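Glycoside hydrolase family 16 protein (Bacteroides ovatus, PDB 7KR6) probably hydrolyses beta-glucosidic bonds as an endo-glucanase of glycoside hydrolase family 16, here in complex with a 2-fluoro-glucoside inhibitor. Local coordinates at residues Asn207-Ile212 with Phe217-Ile222; Ala69-Val74 with Thr86-Gly91; Gly78-Leu83 with Gly194-Tyr199; Ala168-Tyr171 with Ala177-Gln180. The protein carries 1 engineered substitution. One frame throughout, in Å; residues are numbered along the deposited sequence.

Contact 1. Residues Asn207-Ile212 with Phe217-Ile222; sequences NLTISI and FHTFDI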
loop_
_atom_site.group_PDB
_atom_site.type_symbol
_atom_site.label_atom_id
_atom_site.label_comp_id
_atom_site.label_asym_id
_atom_site.label_seq_id
_atom_site.Cartn_x
_atom_site.Cartn_y
_atom_site.Cartn_z
ATOM N N ASN A 207 -14.877 9.502 -11.057
ATOM C CA ASN A 207 -14.551 8.159 -10.505
ATOM C C ASN A 207 -13.801 7.265 -11.473
ATOM O O ASN A 207 -14.053 7.240 -12.699
ATOM C CB ASN A 207 -15.832 7.443 -10.086
ATOM C CG ASN A 207 -16.583 8.190 -9.000
ATOM O OD1 ASN A 207 -17.752 8.566 -9.195
ATOM N ND2 ASN A 207 -15.951 8.396 -7.876
ATOM N N LEU A 208 -12.884 6.477 -10.891
ATOM C CA LEU A 208 -12.306 5.282 -11.530
ATOM C C LEU A 208 -12.878 4.080 -10.786
ATOM O O LEU A 208 -12.646 4.004 -9.574
ATOM C CB LEU A 208 -10.787 5.339 -11.380
ATOM C CG LEU A 208 -10.091 6.423 -12.187
ATOM C CD1 LEU A 208 -8.637 6.481 -11.789
ATOM C CD2 LEU A 208 -10.219 6.191 -13.692
ATOM N N THR A 209 -13.640 3.220 -11.450
ATOM C CA THR A 209 -14.256 2.060 -10.780
ATOM C C THR A 209 -13.763 0.809 -11.451
ATOM O O THR A 209 -13.963 0.643 -12.666
ATOM C CB THR A 209 -15.774 2.125 -10.803
ATOM O OG1 THR A 209 -16.118 3.288 -10.079
ATOM C CG2 THR A 209 -16.394 0.855 -10.245
ATOM N N ILE A 210 -13.111 -0.061 -10.685
ATOM C CA ILE A 210 -12.627 -1.371 -11.127
ATOM C C ILE A 210 -13.678 -2.445 -10.836
ATOM O O ILE A 210 -14.190 -2.469 -9.697
ATOM C CB ILE A 210 -11.257 -1.684 -10.471
ATOM C CG1 ILE A 210 -10.142 -0.716 -10.904
ATOM C CG2 ILE A 210 -10.874 -3.085 -10.830
ATOM C CD1 ILE A 210 -10.110 0.588 -10.168
ATOM N N SER A 211 -13.972 -3.267 -11.843
ATOM C CA SER A 211 -14.816 -4.475 -11.708
ATOM C C SER A 211 -14.053 -5.725 -12.125
ATOM O O SER A 211 -13.185 -5.666 -13.024
ATOM C CB SER A 211 -16.143 -4.338 -12.475
ATOM O OG SER A 211 -16.873 -3.180 -12.089
ATOM N N ILE A 212 -14.441 -6.869 -11.546
ATOM C CA ILE A 212 -13.857 -8.178 -11.862
ATOM C C ILE A 212 -15.050 -9.115 -12.050
ATOM O O ILE A 212 -15.851 -9.249 -11.111
ATOM C CB ILE A 212 -12.849 -8.649 -10.785
ATOM C CG1 ILE A 212 -11.722 -7.624 -10.614
ATOM C CG2 ILE A 212 -12.295 -10.011 -11.117
ATOM C CD1 ILE A 212 -10.899 -7.823 -9.366
ATOM N N PHE A 217 -15.395 -3.808 -7.618
ATOM C CA PHE A 217 -14.282 -4.130 -6.691
ATOM C C PHE A 217 -13.843 -2.904 -5.891
ATOM O O PHE A 217 -13.739 -2.989 -4.655
ATOM C CB PHE A 217 -13.134 -4.715 -7.482
ATOM C CG PHE A 217 -11.951 -5.158 -6.675
ATOM C CD1 PHE A 217 -12.037 -6.266 -5.849
ATOM C CD2 PHE A 217 -10.749 -4.452 -6.738
ATOM C CE1 PHE A 217 -10.927 -6.704 -5.146
ATOM C CE2 PHE A 217 -9.650 -4.895 -6.026
ATOM C CZ PHE A 217 -9.738 -6.012 -5.231
ATOM N N HIS A 218 -13.627 -1.759 -6.532
ATOM C CA HIS A 218 -13.168 -0.540 -5.819
ATOM C C HIS A 218 -13.414 0.697 -6.691
ATOM O O HIS A 218 -13.358 0.557 -7.926
ATOM C CB HIS A 218 -11.690 -0.633 -5.440
ATOM C CG HIS A 218 -11.284 0.473 -4.548
ATOM N ND1 HIS A 218 -11.800 0.624 -3.284
ATOM C CD2 HIS A 218 -10.408 1.477 -4.721
ATOM C CE1 HIS A 218 -11.258 1.698 -2.730
ATOM N NE2 HIS A 218 -10.412 2.242 -3.592
ATOM N N THR A 219 -13.628 1.841 -6.049
ATOM C CA THR A 219 -13.714 3.160 -6.728
ATOM C C THR A 219 -12.662 4.089 -6.090
ATOM O O THR A 219 -12.646 4.232 -4.838
ATOM C CB THR A 219 -15.134 3.733 -6.631
ATOM O OG1 THR A 219 -16.038 2.837 -7.271
ATOM C CG2 THR A 219 -15.217 5.122 -7.228
ATOM N N PHE A 220 -11.877 4.746 -6.957
ATOM C CA PHE A 220 -11.044 5.909 -6.601
ATOM C C PHE A 220 -11.765 7.179 -7.044
ATOM O O PHE A 220 -12.203 7.282 -8.190
ATOM C CB PHE A 220 -9.674 5.828 -7.266
ATOM C CG PHE A 220 -8.843 4.626 -6.929
ATOM C CD1 PHE A 220 -8.134 4.597 -5.741
ATOM C CD2 PHE A 220 -8.728 3.576 -7.813
ATOM C CE1 PHE A 220 -7.331 3.525 -5.419
ATOM C CE2 PHE A 220 -7.920 2.497 -7.488
ATOM C CZ PHE A 220 -7.211 2.494 -6.311
ATOM N N ASP A 221 -11.817 8.149 -6.145
ATOM C CA ASP A 221 -12.305 9.526 -6.412
ATOM C C ASP A 221 -11.204 10.298 -7.122
ATOM O O ASP A 221 -10.150 10.494 -6.529
ATOM C CB ASP A 221 -12.679 10.199 -5.113
ATOM C CG ASP A 221 -13.142 11.639 -5.248
ATOM O OD1 ASP A 221 -13.300 12.124 -6.365
ATOM O OD2 ASP A 221 -13.426 12.209 -4.191
ATOM N N ILE A 222 -11.446 10.749 -8.345
ATOM C CA ILE A 222 -10.433 11.561 -9.075
ATOM C C ILE A 222 -10.973 12.958 -9.373
ATOM O O ILE A 222 -10.314 13.629 -10.197
ATOM C CB ILE A 222 -10.014 10.854 -10.373
ATOM C CG1 ILE A 222 -11.186 10.510 -11.312
ATOM C CG2 ILE A 222 -9.166 9.615 -10.048
ATOM C CD1 ILE A 222 -10.810 10.261 -12.761
HETATM O O HOH W 1 -15.909 11.063 -6.828
#
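L208 and F220 face each other as a hydrogen-bonded antiparallel pair: L208 N donates to F220 O at 2.9 Å and almost straight (173°), and F220 N returns the bond to L208 O. Their side chains share the tightly packed face of the hairpin with I210 and I222. L208 CD1 presses on I222 CG2 at 3.6 Å, the two side chains crossing at about a right angle, while I210 CD1 reaches the edge of the F220 ring, near its plane. Strand 197-203 continues the sheet beside 207-212, and T167 and I169 of strand 164-171 pack against this face. The methyl I212 CD1 sits over one face of the F217 ring, 4.1 Å from its centroid.

The other face is polar and looser. T209 OG1 and T219 OG1 share a hydrogen bond of 2.8 Å; each hydroxyl lies beside its own backbone N (chi1 -62° and -61°), which turns the two oxygens together. N207 ND2 packs on T219 CG2 at 3.4 Å and is joined to D221 OD1 only weakly, through a water; D221 OD1 also bonds S223. Near the turn, I210 O takes two donors, F217 N at 2.8 Å and H218 N at 3.3 Å, the mark of a classic beta bulge.

Contact 2. Residues Ala69-Val74 with Thr86-Gly91; sequences AAHVSV and TAERKG
H71 and T86 are tied by a single backbone hydrogen bond, from T86 N to H71 O, 3.0 Å long and nearly straight at the hydrogen (174°), although the donor lies 25° out of the carbonyl plane. The H71 side chain then runs along the edge of the partner strand. Its CG lies beside the backbone N, and the ring passes T86 O, which stands 3.2 Å from H71 CD2 at the ring edge.

This is the open end of the beta hairpin formed by strands 72-77 and 80-90, where the chain leaves a short 3-10 turn at A69-A70 and enters the first strand. Beyond T86 the ring of H71 meets E88: H71 NE2 donates to E88 OE1 at 2.8 Å, using the anti lone pair of that oxygen. The E88 chain, extended beyond CG, brings its carboxylate to the ring with the two planes 58° apart. Since H71 ND1 bonds D68, both ring nitrogens are engaged by carboxylates, which fixes the rotation of the ring and would be expected to favour its protonated form.

Near S73, one water lies 2.9 Å from S73 OG and donates to T86 OG1, also at 2.9 Å; T86 OG1 is bonded to N263 as well.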
loop_
_atom_site.group_PDB
_atom_site.type_symbol
_atom_site.label_atom_id
_atom_site.label_comp_id
_atom_site.label_asym_id
_atom_site.label_seq_id
_atom_site.Cartn_x
_atom_site.Cartn_y
_atom_site.Cartn_z
ATOM N N ALA A 69 11.309 -9.162 -26.820
ATOM C CA ALA A 69 10.238 -9.332 -27.810
ATOM C C ALA A 69 9.897 -10.818 -27.949
ATOM O O ALA A 69 8.759 -11.131 -28.302
ATOM C CB ALA A 69 10.652 -8.699 -29.115
ATOM N N ALA A 70 10.862 -11.716 -27.744
ATOM C CA ALA A 70 10.623 -13.161 -27.940
ATOM C C ALA A 70 9.599 -13.688 -26.930
ATOM O O ALA A 70 9.054 -14.788 -27.160
ATOM C CB ALA A 70 11.919 -13.925 -27.827
ATOM N N HIS A 71 9.385 -12.982 -25.812
ATOM C CA HIS A 71 8.479 -13.486 -24.760
ATOM C C HIS A 71 7.099 -12.854 -24.887
ATOM O O HIS A 71 6.306 -12.926 -23.913
ATOM C CB HIS A 71 9.183 -13.339 -23.413
ATOM C CG HIS A 71 10.264 -14.357 -23.275
ATOM N ND1 HIS A 71 11.546 -14.172 -23.819
ATOM C CD2 HIS A 71 10.276 -15.579 -22.694
ATOM C CE1 HIS A 71 12.299 -15.238 -23.557
ATOM N NE2 HIS A 71 11.544 -16.111 -22.879
ATOM N N VAL A 72 6.830 -12.199 -26.009
ATOM C CA VAL A 72 5.476 -11.742 -26.393
ATOM C C VAL A 72 5.123 -12.494 -27.674
ATOM O O VAL A 72 5.923 -12.430 -28.652
ATOM C CB VAL A 72 5.419 -10.221 -26.598
ATOM C CG1 VAL A 72 4.002 -9.802 -26.914
ATOM C CG2 VAL A 72 5.958 -9.462 -25.383
ATOM N N SER A 73 3.947 -13.117 -27.692
ATOM C CA SER A 73 3.464 -13.801 -28.908
ATOM C C SER A 73 1.946 -13.757 -28.984
ATOM O O SER A 73 1.257 -13.462 -27.964
ATOM C CB SER A 73 4.021 -15.201 -28.998
ATOM O OG SER A 73 3.409 -16.045 -28.051
ATOM N N VAL A 74 1.407 -14.019 -30.177
ATOM C CA VAL A 74 -0.037 -14.261 -30.373
ATOM C C VAL A 74 -0.208 -15.713 -30.826
ATOM O O VAL A 74 0.530 -16.135 -31.758
ATOM C CB VAL A 74 -0.670 -13.237 -31.341
ATOM C CG1 VAL A 74 -2.068 -13.659 -31.729
ATOM C CG2 VAL A 74 -0.708 -11.852 -30.703
ATOM N N THR A 86 4.996 -14.686 -21.874
ATOM C CA THR A 86 5.665 -15.899 -21.335
ATOM C C THR A 86 6.827 -15.522 -20.446
ATOM O O THR A 86 7.769 -14.875 -20.883
ATOM C CB THR A 86 6.175 -16.789 -22.472
ATOM O OG1 THR A 86 5.036 -17.114 -23.275
ATOM C CG2 THR A 86 6.855 -18.020 -21.893
ATOM N N ALA A 87 6.771 -15.957 -19.187
ATOM C CA ALA A 87 7.891 -15.835 -18.244
ATOM C C ALA A 87 8.668 -17.160 -18.261
ATOM O O ALA A 87 8.037 -18.214 -18.272
ATOM C CB ALA A 87 7.387 -15.524 -16.874
ATOM N N GLU A 88 9.970 -17.060 -18.366
ATOM C CA GLU A 88 10.865 -18.224 -18.563
ATOM C C GLU A 88 12.115 -18.050 -17.722
ATOM O O GLU A 88 12.678 -16.950 -17.681
ATOM C CB GLU A 88 11.291 -18.300 -20.026
ATOM C CG GLU A 88 12.318 -19.391 -20.265
ATOM C CD GLU A 88 12.598 -19.636 -21.739
ATOM O OE1 GLU A 88 12.278 -18.752 -22.575
ATOM O OE2 GLU A 88 13.132 -20.702 -22.042
ATOM N N ARG A 89 12.590 -19.141 -17.106
ATOM C CA ARG A 89 13.870 -19.124 -16.396
ATOM C C ARG A 89 14.864 -20.059 -17.097
ATOM O O ARG A 89 14.503 -21.198 -17.408
ATOM C CB ARG A 89 13.675 -19.566 -14.951
ATOM C CG ARG A 89 14.954 -19.452 -14.148
ATOM C CD ARG A 89 14.690 -19.667 -12.679
ATOM N NE ARG A 89 15.894 -19.792 -11.883
ATOM C CZ ARG A 89 15.911 -19.890 -10.561
ATOM N NH1 ARG A 89 14.766 -19.940 -9.884
ATOM N NH2 ARG A 89 17.066 -19.954 -9.924
ATOM N N LYS A 90 16.079 -19.573 -17.284
ATOM C CA LYS A 90 17.188 -20.314 -17.944
ATOM C C LYS A 90 18.399 -20.093 -17.044
ATOM O O LYS A 90 18.942 -18.988 -17.029
ATOM C CB LYS A 90 17.330 -19.864 -19.405
ATOM N N GLY A 91 18.748 -21.082 -16.215
ATOM C CA GLY A 91 19.745 -20.881 -15.153
ATOM C C GLY A 91 19.236 -19.874 -14.126
ATOM O O GLY A 91 18.135 -20.081 -13.566
HETATM O O HOH W 2 4.812 -15.446 -25.588
#

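Contact 3. Residues Gly78-Leu83 with Gly194-Tyr199; sequences GDKSVL and GNYHTY
With chi1 at -72°, Y196 has its CG beside the backbone N, and the ring extends toward strand 80-90; K80 reaches back from that strand with a similar first torsion (-67°), straight as far as CE and bent at the last torsion (68°). The two side chains thus slide past each other in opposite directions. K80 CD lies 3.6 Å from Y196 CE1 and 4.1 Å from the centroid of the Y196 ring, an off-centre CH-pi contact, and K80 CE follows, 3.8 Å from Y196 CD1.

V82, two residues on and on the same side of its strand, meets the phenol end obliquely. Its CG1 branch touches Y196 OH at 3.4 Å and Y196 CZ at 4.1 Å. The hydroxyl itself bonds D77, at the end of the neighbouring strand 72-77, so the ring is held at its far end by a polar bond while methylene and methyl groups pack against its carbons.

Only side chains meet here: the CA atoms of K80 and Y196 are 10.8 Å apart. Strands 261-271 and 112-117 lie between, Y265 touching both V82 and Y196. The contact is side-chain packing across two intervening strands of the beta-sandwich (jelly roll) of a family 16 glycoside hydrolase.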
loop_
_atom_site.group_PDB
_atom_site.type_symbol
_atom_site.label_atom_id
_atom_site.label_comp_id
_atom_site.label_asym_id
_atom_site.label_seq_id
_atom_site.Cartn_x
_atom_site.Cartn_y
_atom_site.Cartn_z
ATOM N N GLY A 78 -6.608 -23.380 -26.826
ATOM C CA GLY A 78 -7.799 -24.107 -27.294
ATOM C C GLY A 78 -8.264 -23.517 -28.604
ATOM O O GLY A 78 -7.417 -23.328 -29.476
ATOM N N ASP A 79 -9.539 -23.173 -28.720
ATOM C CA ASP A 79 -10.080 -22.533 -29.944
ATOM C C ASP A 79 -10.021 -21.004 -29.817
ATOM O O ASP A 79 -10.614 -20.337 -30.660
ATOM C CB ASP A 79 -11.499 -23.017 -30.255
ATOM C CG ASP A 79 -12.448 -22.991 -29.070
ATOM O OD1 ASP A 79 -12.153 -22.276 -28.079
ATOM O OD2 ASP A 79 -13.466 -23.704 -29.135
ATOM N N LYS A 80 -9.324 -20.453 -28.822
ATOM C CA LYS A 80 -9.159 -18.986 -28.720
ATOM C C LYS A 80 -7.850 -18.564 -29.384
ATOM O O LYS A 80 -6.887 -19.339 -29.346
ATOM C CB LYS A 80 -9.111 -18.552 -27.254
ATOM C CG LYS A 80 -10.398 -18.733 -26.478
ATOM C CD LYS A 80 -10.267 -18.291 -25.019
ATOM C CE LYS A 80 -11.518 -18.486 -24.198
ATOM N NZ LYS A 80 -11.821 -19.917 -23.988
ATOM N N SER A 81 -7.816 -17.348 -29.932
ATOM C CA SER A 81 -6.584 -16.658 -30.352
ATOM C C SER A 81 -6.309 -15.587 -29.309
ATOM O O SER A 81 -7.203 -14.802 -29.040
ATOM C CB SER A 81 -6.615 -16.053 -31.751
ATOM O OG SER A 81 -5.278 -15.707 -32.147
ATOM N N VAL A 82 -5.129 -15.621 -28.736
ATOM C CA VAL A 82 -4.831 -14.795 -27.517
ATOM C C VAL A 82 -3.442 -14.176 -27.623
ATOM O O VAL A 82 -2.502 -14.728 -28.237
ATOM C CB VAL A 82 -4.952 -15.660 -26.239
ATOM C CG1 VAL A 82 -6.313 -16.292 -26.155
ATOM C CG2 VAL A 82 -3.859 -16.699 -26.173
ATOM N N LEU A 83 -3.263 -13.064 -26.946
ATOM C CA LEU A 83 -1.924 -12.532 -26.654
ATOM C C LEU A 83 -1.299 -13.398 -25.541
ATOM O O LEU A 83 -1.948 -13.622 -24.522
ATOM C CB LEU A 83 -2.038 -11.057 -26.229
ATOM C CG LEU A 83 -0.739 -10.384 -25.782
ATOM C CD1 LEU A 83 0.197 -10.130 -26.956
ATOM C CD2 LEU A 83 -1.078 -9.085 -25.042
ATOM N N GLY A 194 -7.340 -21.471 -14.315
ATOM C CA GLY A 194 -7.339 -21.994 -15.698
ATOM C C GLY A 194 -8.474 -21.447 -16.555
ATOM O O GLY A 194 -8.657 -21.986 -17.660
ATOM N N ASN A 195 -9.179 -20.410 -16.099
ATOM C CA ASN A 195 -10.257 -19.759 -16.881
ATOM C C ASN A 195 -9.928 -18.277 -17.090
ATOM O O ASN A 195 -9.099 -17.718 -16.342
ATOM C CB ASN A 195 -11.626 -19.882 -16.230
ATOM C CG ASN A 195 -12.100 -21.323 -16.143
ATOM O OD1 ASN A 195 -12.609 -21.728 -15.109
ATOM N ND2 ASN A 195 -11.927 -22.090 -17.212
ATOM N N TYR A 196 -10.566 -17.698 -18.090
ATOM C CA TYR A 196 -10.466 -16.248 -18.387
ATOM C C TYR A 196 -11.438 -15.522 -17.480
ATOM O O TYR A 196 -12.540 -16.018 -17.188
ATOM C CB TYR A 196 -10.751 -15.984 -19.866
ATOM C CG TYR A 196 -9.628 -16.456 -20.747
ATOM C CD1 TYR A 196 -9.480 -17.799 -21.089
ATOM C CD2 TYR A 196 -8.698 -15.572 -21.250
ATOM C CE1 TYR A 196 -8.432 -18.219 -21.898
ATOM C CE2 TYR A 196 -7.585 -16.000 -21.974
ATOM C CZ TYR A 196 -7.487 -17.328 -22.359
ATOM O OH TYR A 196 -6.439 -17.753 -23.107
ATOM N N HIS A 197 -11.032 -14.343 -17.017
ATOM C CA HIS A 197 -11.872 -13.435 -16.203
ATOM C C HIS A 197 -11.818 -12.030 -16.810
ATOM O O HIS A 197 -10.830 -11.690 -17.467
ATOM C CB HIS A 197 -11.434 -13.446 -14.729
ATOM C CG HIS A 197 -11.504 -14.804 -14.110
ATOM N ND1 HIS A 197 -12.624 -15.249 -13.439
ATOM C CD2 HIS A 197 -10.600 -15.806 -14.094
ATOM C CE1 HIS A 197 -12.406 -16.486 -13.031
ATOM N NE2 HIS A 197 -11.182 -16.871 -13.438
ATOM N N THR A 198 -12.881 -11.283 -16.644
ATOM C CA THR A 198 -13.016 -9.955 -17.258
ATOM C C THR A 198 -12.623 -8.920 -16.202
ATOM O O THR A 198 -13.223 -8.908 -15.089
ATOM C CB THR A 198 -14.432 -9.696 -17.761
ATOM O OG1 THR A 198 -14.642 -10.695 -18.764
ATOM C CG2 THR A 198 -14.573 -8.324 -18.376
ATOM N N TYR A 199 -11.682 -8.066 -16.552
ATOM C CA TYR A 199 -11.203 -6.947 -15.715
ATOM C C TYR A 199 -11.695 -5.683 -16.418
ATOM O O TYR A 199 -11.345 -5.515 -17.578
ATOM C CB TYR A 199 -9.673 -7.014 -15.547
ATOM C CG TYR A 199 -9.247 -8.310 -14.899
ATOM C CD1 TYR A 199 -9.226 -8.383 -13.532
ATOM C CD2 TYR A 199 -8.967 -9.461 -15.625
ATOM C CE1 TYR A 199 -8.904 -9.553 -12.879
ATOM C CE2 TYR A 199 -8.663 -10.660 -14.990
ATOM C CZ TYR A 199 -8.620 -10.689 -13.608
ATOM O OH TYR A 199 -8.287 -11.836 -12.932
#

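Contact 4. Residues Ala168-Tyr171 with Ala177-Gln180; sequences AIHY and AHEQ. With G2F (2-deoxy-2-fluoro-alpha-D-glucopyranose), chain C.
E179 OE1 is gripped from two directions of the assembly: it takes a hydrogen bond of 3.1 Å from a water that also bonds Y171 OH, and it bonds Y183 of the second subunit. Y171 OH in turn bonds Q181 of its own chain. Below these polar ends E179 CB packs over one face of the Y171 ring, 3.8 Å from its centroid. The two residues form the hydrogen-bonded pair of the hairpin, E179 N donating to Y171 O at 2.8 Å and Y171 N to E179 O at 3.1 Å.

On the other side of the sheet, H170 ND1 and H178 NE2 are 2.9 Å apart in a nearly straight hydrogen bond in which either nitrogen could be the donor. The two imidazoles meet rim to rim, their planes 20° apart. Both faces of the H170 ring are occupied. The fluorine F2 of the bound 2-deoxy-2-fluoro-glucose sits over the centre of one face, 3.3 Å from H170 NE2. Against the opposite face lies Q180, extended from a first torsion of 176°, with its CG 3.9 Å from the H170 ring centroid. H170 is thus a first-shell residue of the glycan pocket: H178 holds it at its edge and Q180 backs the face turned from the sugar. Strand 164-171 lies between strands 144-150 and 179-186, and at Q180 the latter pairs antiparallel with a strand of the second subunit, carrying the sheet across the interface.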
loop_
_atom_site.group_PDB
_atom_site.type_symbol
_atom_site.label_atom_id
_atom_site.label_comp_id
_atom_site.label_asym_id
_atom_site.label_seq_id
_atom_site.Cartn_x
_atom_site.Cartn_y
_atom_site.Cartn_z
ATOM N N ALA A 168 -4.537 0.367 -7.907
ATOM C CA ALA A 168 -3.795 1.522 -7.417
ATOM C C ALA A 168 -3.847 2.669 -8.422
ATOM O O ALA A 168 -3.981 2.406 -9.626
ATOM C CB ALA A 168 -2.361 1.213 -7.097
ATOM N N ILE A 169 -3.628 3.874 -7.921
ATOM C CA ILE A 169 -3.301 5.029 -8.789
ATOM C C ILE A 169 -2.016 5.649 -8.261
ATOM O O ILE A 169 -1.812 5.744 -7.029
ATOM C CB ILE A 169 -4.459 6.051 -8.956
ATOM C CG1 ILE A 169 -5.033 6.551 -7.624
ATOM C CG2 ILE A 169 -5.560 5.493 -9.851
ATOM C CD1 ILE A 169 -6.039 7.693 -7.780
ATOM N N HIS A 170 -1.175 6.116 -9.170
ATOM C CA HIS A 170 0.080 6.822 -8.868
ATOM C C HIS A 170 0.090 8.145 -9.643
ATOM O O HIS A 170 -0.329 8.164 -10.790
ATOM C CB HIS A 170 1.280 5.994 -9.272
ATOM C CG HIS A 170 1.369 4.648 -8.648
ATOM N ND1 HIS A 170 2.336 4.346 -7.701
ATOM C CD2 HIS A 170 0.654 3.532 -8.865
ATOM C CE1 HIS A 170 2.205 3.081 -7.374
ATOM N NE2 HIS A 170 1.190 2.548 -8.068
ATOM N N TYR A 171 0.591 9.196 -9.026
ATOM C CA TYR A 171 0.525 10.553 -9.592
ATOM C C TYR A 171 1.481 11.442 -8.806
ATOM O O TYR A 171 2.214 10.973 -7.928
ATOM C CB TYR A 171 -0.942 10.992 -9.594
ATOM C CG TYR A 171 -1.620 10.946 -8.254
ATOM C CD1 TYR A 171 -2.195 9.776 -7.795
ATOM C CD2 TYR A 171 -1.686 12.059 -7.414
ATOM C CE1 TYR A 171 -2.785 9.700 -6.546
ATOM C CE2 TYR A 171 -2.310 12.018 -6.181
ATOM C CZ TYR A 171 -2.868 10.822 -5.731
ATOM O OH TYR A 171 -3.501 10.785 -4.500
ATOM N N ALA A 177 8.096 13.558 -5.459
ATOM C CA ALA A 177 6.780 14.079 -5.009
ATOM C C ALA A 177 5.691 13.049 -5.390
ATOM O O ALA A 177 4.542 13.446 -5.652
ATOM C CB ALA A 177 6.493 15.399 -5.643
ATOM N N HIS A 178 6.072 11.791 -5.371
ATOM C CA HIS A 178 5.213 10.624 -5.741
ATOM C C HIS A 178 4.063 10.513 -4.743
ATOM O O HIS A 178 4.294 10.611 -3.507
ATOM C CB HIS A 178 6.045 9.350 -5.764
ATOM C CG HIS A 178 5.268 8.083 -5.937
ATOM N ND1 HIS A 178 5.261 7.114 -4.976
ATOM C CD2 HIS A 178 4.423 7.663 -6.903
ATOM C CE1 HIS A 178 4.531 6.097 -5.386
ATOM N NE2 HIS A 178 3.982 6.416 -6.563
ATOM N N GLU A 179 2.850 10.302 -5.236
ATOM C CA GLU A 179 1.676 10.021 -4.380
ATOM C C GLU A 179 1.081 8.710 -4.871
ATOM O O GLU A 179 1.017 8.518 -6.080
ATOM C CB GLU A 179 0.644 11.146 -4.498
ATOM C CG GLU A 179 1.169 12.470 -3.936
ATOM C CD GLU A 179 0.118 13.560 -4.016
ATOM O OE1 GLU A 179 -0.966 13.391 -3.532
ATOM O OE2 GLU A 179 0.391 14.596 -4.650
ATOM N N GLN A 180 0.517 7.914 -3.964
ATOM C CA GLN A 180 -0.068 6.625 -4.353
ATOM C C GLN A 180 -1.306 6.402 -3.493
ATOM O O GLN A 180 -1.234 6.666 -2.266
ATOM C CB GLN A 180 0.910 5.472 -4.117
ATOM C CG GLN A 180 0.307 4.117 -4.426
ATOM C CD GLN A 180 1.201 2.934 -4.170
ATOM O OE1 GLN A 180 0.801 1.791 -4.432
ATOM N NE2 GLN A 180 2.435 3.206 -3.789
HETATM C C1 G2F C . 1.968 0.783 -11.260
HETATM C C2 G2F C . 3.369 1.005 -10.802
HETATM C C3 G2F C . 4.375 0.498 -11.813
HETATM C C4 G2F C . 4.122 -0.975 -12.018
HETATM C C5 G2F C . 2.664 -1.104 -12.561
HETATM C C6 G2F C . 2.196 -2.491 -12.938
HETATM O O3 G2F C . 5.700 0.758 -11.362
HETATM O O4 G2F C . 5.136 -1.482 -12.955
HETATM O O5 G2F C . 1.693 -0.575 -11.637
HETATM O O6 G2F C . 2.464 -3.427 -11.827
HETATM F F2 G2F C . 3.522 2.384 -10.461
HETATM O O HOH W 3 -4.035 13.072 -3.434
#

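Along the chain, contacts 2 and 3 interleave (69-74, 78-83, 86-91, then 194-199), contact 4 is nested in the long loop that contact 3 closes, and contact 1 comes last. Contacts 2 and 3 share strand 80-90 and touch, with centres 18 Å apart. Contact 3 meets contact 1 where Y199 packs on I212, on the neighbouring strands 197-203 and 207-212. Contact 1 then packs on contact 4, F220 and L208 against A168 and I169, with centres 15 Å apart. Sequence-distant hairpins are thereby joined in one fold, and packing runs from contact 2 to contact 4, whose centres lie 30 Å apart on opposite sides of the chain's centre; of the four, only contact 4 reaches the glycan.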